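Local coordinates for protein endonuclease PI-MtuI (Mycobacterium tuberculosis, PDB 2IMZ) that probably excises itself from a host RecA precursor by protein splicing and joins the flanking segments, this construct being the splicing domain of the intein, at residues A[17-25]-A[145-153]; A[57-68]-A[135-144]. The protein carries 1 engineered substitution. All coordinates share one frame; numbering follows the deposited sequence.

Contact 1: residues A[17-25]-A[145-153]. With ZN (zinc ion), chain C.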
loop_
_atom_site.group_PDB
_atom_site.type_symbol
_atom_site.label_atom_id
_atom_site.label_comp_id
_atom_site.label_asym_id
_atom_site.label_seq_id
_atom_site.Cartn_x
_atom_site.Cartn_y
_atom_site.Cartn_z
ATOM N N HIS A 17 17.928 -8.512 4.848
ATOM C CA HIS A 17 18.404 -7.189 4.446
ATOM C C HIS A 17 17.849 -6.043 5.268
ATOM O O HIS A 17 16.730 -6.118 5.779
ATOM C CB HIS A 17 18.011 -6.889 2.996
ATOM C CG HIS A 17 18.535 -7.865 1.992
ATOM N ND1 HIS A 17 17.937 -9.083 1.752
ATOM C CD2 HIS A 17 19.577 -7.781 1.134
ATOM C CE1 HIS A 17 18.587 -9.705 0.785
ATOM N NE2 HIS A 17 19.586 -8.935 0.392
ATOM N N ARG A 18 18.630 -4.972 5.376
ATOM C CA ARG A 18 18.166 -3.775 6.066
ATOM C C ARG A 18 17.460 -3.002 4.957
ATOM O O ARG A 18 18.008 -2.819 3.869
ATOM C CB ARG A 18 19.333 -2.965 6.624
ATOM C CG ARG A 18 20.091 -3.669 7.746
ATOM C CD ARG A 18 21.104 -2.733 8.380
ATOM N NE ARG A 18 21.952 -2.113 7.367
ATOM C CZ ARG A 18 22.814 -1.130 7.607
ATOM N NH1 ARG A 18 22.952 -0.648 8.837
ATOM N NH2 ARG A 18 23.532 -0.623 6.613
ATOM N N ILE A 19 16.240 -2.555 5.224
ATOM C CA ILE A 19 15.467 -1.860 4.209
ATOM C C ILE A 19 16.175 -0.676 3.540
ATOM O O ILE A 19 16.021 -0.470 2.336
ATOM C CB ILE A 19 14.093 -1.406 4.773
ATOM C CG1 ILE A 19 13.175 -1.001 3.616
ATOM C CG2 ILE A 19 14.272 -0.262 5.771
ATOM C CD1 ILE A 19 11.693 -0.949 3.990
ATOM N N GLU A 20 16.961 0.088 4.295
ATOM C CA GLU A 20 17.642 1.234 3.694
ATOM C C GLU A 20 18.652 0.797 2.634
ATOM O O GLU A 20 18.872 1.507 1.648
ATOM C CB GLU A 20 18.336 2.094 4.760
ATOM C CG GLU A 20 19.496 1.436 5.498
ATOM C CD GLU A 20 19.062 0.700 6.756
ATOM O OE1 GLU A 20 19.928 0.448 7.620
ATOM O OE2 GLU A 20 17.864 0.368 6.882
ATOM N N ASP A 21 19.269 -0.365 2.831
ATOM C CA ASP A 21 20.235 -0.863 1.859
ATOM C C ASP A 21 19.509 -1.319 0.605
ATOM O O ASP A 21 20.004 -1.158 -0.515
ATOM C CB ASP A 21 21.043 -2.029 2.433
ATOM C CG ASP A 21 21.862 -1.633 3.643
ATOM O OD1 ASP A 21 22.231 -0.445 3.754
ATOM O OD2 ASP A 21 22.152 -2.514 4.479
ATOM N N VAL A 22 18.326 -1.897 0.795
ATOM C CA VAL A 22 17.529 -2.358 -0.329
ATOM C C VAL A 22 17.098 -1.165 -1.175
ATOM O O VAL A 22 17.150 -1.216 -2.402
ATOM C CB VAL A 22 16.275 -3.119 0.159
ATOM C CG1 VAL A 22 15.424 -3.547 -1.019
ATOM C CG2 VAL A 22 16.699 -4.339 0.960
ATOM N N VAL A 23 16.682 -0.089 -0.514
ATOM C CA VAL A 23 16.245 1.111 -1.228
ATOM C C VAL A 23 17.412 1.882 -1.851
ATOM O O VAL A 23 17.333 2.294 -3.013
ATOM C CB VAL A 23 15.446 2.055 -0.294
ATOM C CG1 VAL A 23 15.197 3.392 -0.986
ATOM C CG2 VAL A 23 14.113 1.408 0.073
ATOM N N ASP A 24 18.489 2.076 -1.094
ATOM C CA ASP A 24 19.648 2.810 -1.611
ATOM C C ASP A 24 20.256 2.128 -2.832
ATOM O O ASP A 24 20.768 2.795 -3.736
ATOM C CB ASP A 24 20.730 2.969 -0.537
ATOM C CG ASP A 24 20.269 3.797 0.649
ATOM O OD1 ASP A 24 19.435 4.710 0.464
ATOM O OD2 ASP A 24 20.755 3.543 1.772
ATOM N N GLY A 25 20.200 0.799 -2.866
ATOM C CA GLY A 25 20.753 0.078 -3.998
ATOM C C GLY A 25 19.713 -0.431 -4.977
ATOM O O GLY A 25 20.052 -1.108 -5.944
ATOM N N ARG A 145 12.082 9.802 16.045
ATOM C CA ARG A 145 12.340 10.241 14.681
ATOM C C ARG A 145 13.318 9.290 14.009
ATOM O O ARG A 145 14.337 8.922 14.593
ATOM C CB ARG A 145 12.931 11.653 14.694
ATOM C CG ARG A 145 12.055 12.682 15.388
ATOM C CD ARG A 145 10.839 13.008 14.548
ATOM N NE ARG A 145 11.213 13.656 13.295
ATOM C CZ ARG A 145 10.353 13.982 12.335
ATOM N NH1 ARG A 145 9.062 13.720 12.480
ATOM N NH2 ARG A 145 10.784 14.577 11.231
ATOM N N ALA A 146 13.014 8.902 12.775
ATOM C CA ALA A 146 13.882 7.995 12.038
ATOM C C ALA A 146 13.654 8.107 10.541
ATOM O O ALA A 146 12.559 8.453 10.097
ATOM C CB ALA A 146 13.626 6.557 12.486
ATOM N N ARG A 147 14.694 7.825 9.763
ATOM C CA ARG A 147 14.554 7.847 8.315
ATOM C C ARG A 147 13.650 6.663 8.026
ATOM O O ARG A 147 13.776 5.618 8.669
ATOM C CB ARG A 147 15.900 7.634 7.624
ATOM C CG ARG A 147 16.928 8.715 7.893
ATOM C CD ARG A 147 17.985 8.686 6.812
ATOM N NE ARG A 147 18.619 7.377 6.700
ATOM C CZ ARG A 147 19.332 6.981 5.651
ATOM N NH1 ARG A 147 19.501 7.794 4.618
ATOM N NH2 ARG A 147 19.879 5.773 5.635
ATOM N N THR A 148 12.743 6.817 7.070
ATOM C CA THR A 148 11.819 5.743 6.742
ATOM C C THR A 148 11.848 5.377 5.266
ATOM O O THR A 148 12.303 6.159 4.425
ATOM C CB THR A 148 10.382 6.111 7.164
ATOM O OG1 THR A 148 9.952 7.277 6.452
ATOM C CG2 THR A 148 10.333 6.390 8.659
ATOM N N PHE A 149 11.360 4.178 4.962
ATOM C CA PHE A 149 11.366 3.665 3.603
ATOM C C PHE A 149 10.145 2.814 3.305
ATOM O O PHE A 149 9.383 2.456 4.205
ATOM C CB PHE A 149 12.620 2.817 3.375
ATOM C CG PHE A 149 13.891 3.496 3.791
ATOM C CD1 PHE A 149 14.271 3.534 5.128
ATOM C CD2 PHE A 149 14.682 4.144 2.850
ATOM C CE1 PHE A 149 15.419 4.212 5.528
ATOM C CE2 PHE A 149 15.830 4.824 3.236
ATOM C CZ PHE A 149 16.201 4.860 4.579
ATOM N N ASP A 150 9.985 2.469 2.034
ATOM C CA ASP A 150 8.863 1.654 1.594
ATOM C C ASP A 150 9.303 0.837 0.378
ATOM O O ASP A 150 10.242 1.216 -0.322
ATOM C CB ASP A 150 7.685 2.564 1.235
ATOM C CG ASP A 150 6.351 1.858 1.316
ATOM O OD1 ASP A 150 6.096 1.175 2.332
ATOM O OD2 ASP A 150 5.545 2.003 0.369
ATOM N N LEU A 151 8.632 -0.285 0.143
ATOM C CA LEU A 151 8.954 -1.153 -0.988
ATOM C C LEU A 151 7.681 -1.627 -1.672
ATOM O O LEU A 151 6.655 -1.803 -1.018
ATOM C CB LEU A 151 9.724 -2.389 -0.510
ATOM C CG LEU A 151 11.065 -2.202 0.202
ATOM C CD1 LEU A 151 11.523 -3.535 0.801
ATOM C CD2 LEU A 151 12.098 -1.668 -0.787
ATOM N N GLU A 152 7.741 -1.817 -2.988
ATOM C CA GLU A 152 6.598 -2.344 -3.719
ATOM C C GLU A 152 6.950 -3.770 -4.094
ATOM O O GLU A 152 8.012 -4.027 -4.668
ATOM C CB GLU A 152 6.298 -1.548 -4.992
ATOM C CG GLU A 152 5.388 -0.353 -4.782
ATOM C CD GLU A 152 4.078 -0.714 -4.088
ATOM O OE1 GLU A 152 3.308 -1.565 -4.599
ATOM O OE2 GLU A 152 3.819 -0.137 -3.019
ATOM N N VAL A 153 6.051 -4.684 -3.750
ATOM C CA VAL A 153 6.213 -6.107 -4.012
ATOM C C VAL A 153 5.242 -6.511 -5.109
ATOM O O VAL A 153 4.032 -6.323 -4.988
ATOM C CB VAL A 153 5.923 -6.933 -2.737
ATOM C CG1 VAL A 153 6.039 -8.425 -3.030
ATOM C CG2 VAL A 153 6.898 -6.537 -1.636
HETATM ZN ZN ZN C . 1.678 -2.057 -3.219
#
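Glu20 sets its CB over one face of the Phe149 ring, 3.9 Å from the ring centroid, a CH-pi contact that joins the short helix 19-24 to the long strand of the all-beta intein (Hint) fold. The helix axis crosses that of strand 145-153 at 63°. The contact is buried and apolar, and no hydrogen bond spans it. Phe149 points toward the helix. CG of Phe149 is anti to the carbonyl carbon (chi1 -50°), which turns one ring face up to the helix. Ile19 CG2 comes in obliquely at CD1 of Phe149, 3.9 Å away. Val23 CB meets CD2, the other ortho carbon, obliquely from the same side of the ring plane, also at 3.9 Å. Two residues along the strand, Leu151 takes the next place under the helix. Its CD2 touches both Val22 CG1 and Val23 CG2, each 3.8 Å away. Ile19 and Leu151 run past each other in opposite senses, with Ile19 CD1 near Leu151 CG. The polar ends are held around this core. Glu20 OE2 accepts from the backbone N of Gly5, and Arg147 forms a salt bridge with Glu4. Arg18, at the N-cap position, grips the Asp21 carboxylate side-on. OE1 of Glu20 lies over the face of the Arg18 guanidinium, so that pairing rests on charge alone. Asp150 turns from the helix and makes a salt bridge with Lys74 of the second subunit. The zinc ion has four ligand atoms; His157 of the same chain and His167 of the second subunit join Glu152 OE1, which lies 2.2 Å from the metal.

Contact 2: residues A[57-68]-A[135-144]. Engineered in segment 57-68: Leu67 (natural residue Val).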
loop_
_atom_site.group_PDB
_atom_site.type_symbol
_atom_site.label_atom_id
_atom_site.label_comp_id
_atom_site.label_asym_id
_atom_site.label_seq_id
_atom_site.Cartn_x
_atom_site.Cartn_y
_atom_site.Cartn_z
ATOM N N ILE A 57 6.796 4.420 15.620
ATOM C CA ILE A 57 6.592 3.795 16.916
ATOM C C ILE A 57 7.151 2.380 16.813
ATOM O O ILE A 57 7.426 1.902 15.710
ATOM C CB ILE A 57 5.093 3.783 17.326
ATOM C CG1 ILE A 57 4.221 3.152 16.238
ATOM C CG2 ILE A 57 4.643 5.206 17.618
ATOM C CD1 ILE A 57 4.203 1.638 16.262
ATOM N N GLY A 58 7.334 1.721 17.951
ATOM C CA GLY A 58 7.898 0.384 17.934
ATOM C C GLY A 58 7.040 -0.705 18.537
ATOM O O GLY A 58 6.352 -0.503 19.541
ATOM N N LEU A 59 7.088 -1.879 17.916
ATOM C CA LEU A 59 6.330 -3.027 18.385
ATOM C C LEU A 59 7.274 -4.205 18.544
ATOM O O LEU A 59 7.757 -4.751 17.549
ATOM C CB LEU A 59 5.230 -3.385 17.378
ATOM C CG LEU A 59 4.237 -2.271 17.016
ATOM C CD1 LEU A 59 3.282 -2.767 15.939
ATOM C CD2 LEU A 59 3.468 -1.841 18.258
ATOM N N ARG A 60 7.568 -4.584 19.788
ATOM C CA ARG A 60 8.435 -5.733 20.015
ATOM C C ARG A 60 7.519 -6.942 19.977
ATOM O O ARG A 60 6.565 -7.041 20.746
ATOM C CB ARG A 60 9.153 -5.654 21.367
ATOM C CG ARG A 60 10.194 -6.762 21.537
ATOM C CD ARG A 60 11.181 -6.445 22.656
ATOM N NE ARG A 60 10.517 -6.311 23.949
ATOM C CZ ARG A 60 10.099 -7.329 24.693
ATOM N NH1 ARG A 60 10.276 -8.578 24.282
ATOM N NH2 ARG A 60 9.495 -7.096 25.852
ATOM N N ILE A 61 7.821 -7.858 19.065
ATOM C CA ILE A 61 7.020 -9.054 18.859
ATOM C C ILE A 61 7.557 -10.219 19.676
ATOM O O ILE A 61 8.743 -10.254 20.000
ATOM C CB ILE A 61 7.042 -9.433 17.360
ATOM C CG1 ILE A 61 6.770 -8.184 16.512
ATOM C CG2 ILE A 61 6.031 -10.536 17.069
ATOM C CD1 ILE A 61 5.470 -7.460 16.833
ATOM N N ALA A 62 6.682 -11.163 20.028
ATOM C CA ALA A 62 7.124 -12.339 20.776
ATOM C C ALA A 62 8.247 -12.941 19.935
ATOM O O ALA A 62 8.110 -13.078 18.719
ATOM C CB ALA A 62 5.975 -13.339 20.932
ATOM N N GLY A 63 9.356 -13.290 20.574
ATOM C CA GLY A 63 10.479 -13.834 19.826
ATOM C C GLY A 63 11.609 -12.820 19.829
ATOM O O GLY A 63 12.777 -13.170 19.662
ATOM N N GLY A 64 11.260 -11.548 19.991
ATOM C CA GLY A 64 12.292 -10.530 20.065
ATOM C C GLY A 64 12.449 -9.499 18.968
ATOM O O GLY A 64 13.131 -8.497 19.187
ATOM N N ALA A 65 11.850 -9.718 17.802
ATOM C CA ALA A 65 11.990 -8.745 16.719
ATOM C C ALA A 65 11.243 -7.469 17.086
ATOM O O ALA A 65 10.258 -7.510 17.816
ATOM C CB ALA A 65 11.440 -9.320 15.416
ATOM N N ILE A 66 11.724 -6.329 16.599
ATOM C CA ILE A 66 11.056 -5.066 16.880
ATOM C C ILE A 66 10.760 -4.338 15.584
ATOM O O ILE A 66 11.667 -3.953 14.850
ATOM C CB ILE A 66 11.899 -4.127 17.771
ATOM C CG1 ILE A 66 12.129 -4.763 19.144
ATOM C CG2 ILE A 66 11.169 -2.793 17.943
ATOM C CD1 ILE A 66 12.923 -3.882 20.106
ATOM N N LEU A 67 9.479 -4.160 15.305
ATOM C CA LEU A 67 9.062 -3.470 14.097
ATOM C C LEU A 67 8.902 -1.980 14.388
ATOM O O LEU A 67 8.085 -1.590 15.220
ATOM C CB LEU A 67 7.732 -4.040 13.607
ATOM C CG LEU A 67 7.121 -3.382 12.366
ATOM C CD1 LEU A 67 8.011 -3.624 11.150
ATOM C CD2 LEU A 67 5.737 -3.942 12.132
ATOM N N TRP A 68 9.702 -1.157 13.716
ATOM C CA TRP A 68 9.616 0.294 13.866
ATOM C C TRP A 68 8.941 0.812 12.602
ATOM O O TRP A 68 9.485 0.691 11.503
ATOM C CB TRP A 68 11.005 0.923 13.995
ATOM C CG TRP A 68 11.673 0.673 15.320
ATOM C CD1 TRP A 68 12.643 -0.247 15.591
ATOM C CD2 TRP A 68 11.423 1.367 16.544
ATOM N NE1 TRP A 68 13.017 -0.166 16.915
ATOM C CE2 TRP A 68 12.283 0.818 17.522
ATOM C CE3 TRP A 68 10.555 2.403 16.913
ATOM C CZ2 TRP A 68 12.299 1.272 18.847
ATOM C CZ3 TRP A 68 10.571 2.853 18.231
ATOM C CH2 TRP A 68 11.439 2.287 19.179
ATOM N N SER A 135 1.562 -14.166 16.222
ATOM C CA SER A 135 2.372 -13.944 17.411
ATOM C C SER A 135 1.910 -12.671 18.093
ATOM O O SER A 135 1.465 -11.735 17.432
ATOM C CB SER A 135 3.850 -13.830 17.037
ATOM O OG SER A 135 4.341 -15.071 16.568
ATOM N N VAL A 136 2.019 -12.636 19.417
ATOM C CA VAL A 136 1.589 -11.474 20.174
ATOM C C VAL A 136 2.639 -10.382 20.292
ATOM O O VAL A 136 3.843 -10.636 20.200
ATOM C CB VAL A 136 1.153 -11.870 21.607
ATOM C CG1 VAL A 136 -0.009 -12.843 21.541
ATOM C CG2 VAL A 136 2.324 -12.487 22.365
ATOM N N ILE A 137 2.160 -9.158 20.479
ATOM C CA ILE A 137 3.017 -7.997 20.666
ATOM C C ILE A 137 3.392 -8.006 22.146
ATOM O O ILE A 137 2.516 -8.027 23.017
ATOM C CB ILE A 137 2.266 -6.694 20.330
ATOM C CG1 ILE A 137 1.990 -6.632 18.823
ATOM C CG2 ILE A 137 3.081 -5.488 20.769
ATOM C CD1 ILE A 137 1.058 -5.510 18.415
ATOM N N ARG A 138 4.690 -8.001 22.432
ATOM C CA ARG A 138 5.161 -8.036 23.813
ATOM C C ARG A 138 5.308 -6.643 24.414
ATOM O O ARG A 138 5.204 -6.471 25.631
ATOM C CB ARG A 138 6.520 -8.749 23.892
ATOM C CG ARG A 138 6.585 -10.094 23.172
ATOM C CD ARG A 138 6.508 -11.305 24.096
ATOM N NE ARG A 138 5.219 -11.438 24.755
ATOM C CZ ARG A 138 4.706 -12.589 25.187
ATOM N NH1 ARG A 138 5.368 -13.729 25.032
ATOM N NH2 ARG A 138 3.521 -12.599 25.775
ATOM N N GLU A 139 5.546 -5.646 23.568
ATOM C CA GLU A 139 5.749 -4.294 24.061
ATOM C C GLU A 139 5.576 -3.219 22.990
ATOM O O GLU A 139 5.935 -3.419 21.830
ATOM C CB GLU A 139 7.157 -4.203 24.661
ATOM C CG GLU A 139 7.586 -2.827 25.135
ATOM C CD GLU A 139 9.032 -2.800 25.603
ATOM O OE1 GLU A 139 9.720 -3.844 25.520
ATOM O OE2 GLU A 139 9.488 -1.727 26.049
ATOM N N VAL A 140 5.012 -2.082 23.389
ATOM C CA VAL A 140 4.829 -0.950 22.485
ATOM C C VAL A 140 5.826 0.122 22.922
ATOM O O VAL A 140 5.821 0.551 24.079
ATOM C CB VAL A 140 3.395 -0.384 22.561
ATOM C CG1 VAL A 140 3.281 0.867 21.699
ATOM C CG2 VAL A 140 2.395 -1.439 22.096
ATOM N N LEU A 141 6.689 0.539 21.999
ATOM C CA LEU A 141 7.709 1.542 22.294
ATOM C C LEU A 141 7.311 2.944 21.847
ATOM O O LEU A 141 6.631 3.116 20.834
ATOM C CB LEU A 141 9.040 1.160 21.636
ATOM C CG LEU A 141 9.748 -0.124 22.086
ATOM C CD1 LEU A 141 10.009 -0.062 23.580
ATOM C CD2 LEU A 141 8.910 -1.341 21.738
ATOM N N PRO A 142 7.743 3.968 22.602
ATOM C CA PRO A 142 7.463 5.384 22.342
ATOM C C PRO A 142 7.951 5.875 20.982
ATOM O O PRO A 142 8.955 5.401 20.456
ATOM C CB PRO A 142 8.181 6.096 23.488
ATOM C CG PRO A 142 8.181 5.082 24.579
ATOM C CD PRO A 142 8.529 3.820 23.840
ATOM N N THR A 143 7.235 6.849 20.436
ATOM C CA THR A 143 7.569 7.428 19.143
ATOM C C THR A 143 8.956 8.064 19.131
ATOM O O THR A 143 9.416 8.601 20.140
ATOM C CB THR A 143 6.539 8.503 18.753
ATOM O OG1 THR A 143 6.895 9.069 17.487
ATOM C CG2 THR A 143 6.502 9.607 19.801
ATOM N N ARG A 144 9.616 7.994 17.979
ATOM C CA ARG A 144 10.939 8.578 17.800
ATOM C C ARG A 144 11.099 8.956 16.332
ATOM O O ARG A 144 10.341 8.496 15.479
ATOM C CB ARG A 144 12.034 7.587 18.210
ATOM C CG ARG A 144 12.157 6.360 17.318
ATOM C CD ARG A 144 13.212 5.397 17.852
ATOM N NE ARG A 144 13.374 4.230 16.991
ATOM C CZ ARG A 144 14.091 4.211 15.872
ATOM N NH1 ARG A 144 14.728 5.302 15.470
ATOM N NH2 ARG A 144 14.159 3.101 15.145
#
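Strands 57-61 and 135-144 pair antiparallel, with Gly58-Leu141 and Arg60-Glu139 as hydrogen-bonded pairs, and a classic beta bulge puts Arg138 and Glu139 opposite Arg60. Arg60 O accepts from Arg138 N at 2.7 Å and more weakly from Glu139 N. The register then moves by one, and Ala62 N reaches Val136 O. On one face of the sheet, Arg60 NE donates to Glu139 OE1 at 3.0 Å, at the guanidinium edge. NH2 adds a longer bond to the same oxygen. The guanidinium and carboxylate planes are 80° apart. Arg138 CB lies over a face of the same guanidinium. Leu59 and Val140 lie side by side on the other face of the sheet, with Leu59 CD2 4.0 Å from Val140 CG2. At the far end, Arg144 crosses the Trp68 ring in a cation-pi contact, its CZ 4.1 Å from the six-membered ring centroid. Arg144 CG sits between its backbone N and carbonyl carbon (chi1 67°), and the extended chain carries the guanidinium over the ring. The guanidinium stands steeply to the ring, at 75°, and presents its edge. Gly58 CA lies over the opposite ring face. Leu141 CB meets Trp68 CH2 at 3.6 Å. A type II turn from Ile61 to Gly64 leads back into strand 66-68, making a hairpin whose first arm, 57-61, hydrogen-bonds to the long strand, consistent with the curled beta sheet of the Hint fold.

From the N terminus, the chain first passes residues 17-25, the short helix of contact 1. It then runs through strands 30-34 and 40-52 to the hairpin 57-68 of contact 2. After a region that includes the unmodelled residues 103-126, it enters the long strand 134-153. The first part of this strand, 135-144, closes the smaller loop on the hairpin. Residues 145-153 follow directly and close the larger loop on the helix. Contact 2 therefore lies within the span of contact 1. Their centres are about 19 Å apart. One continuous strand thus ties the hairpin at one end to the helix and zinc-binding end at the other.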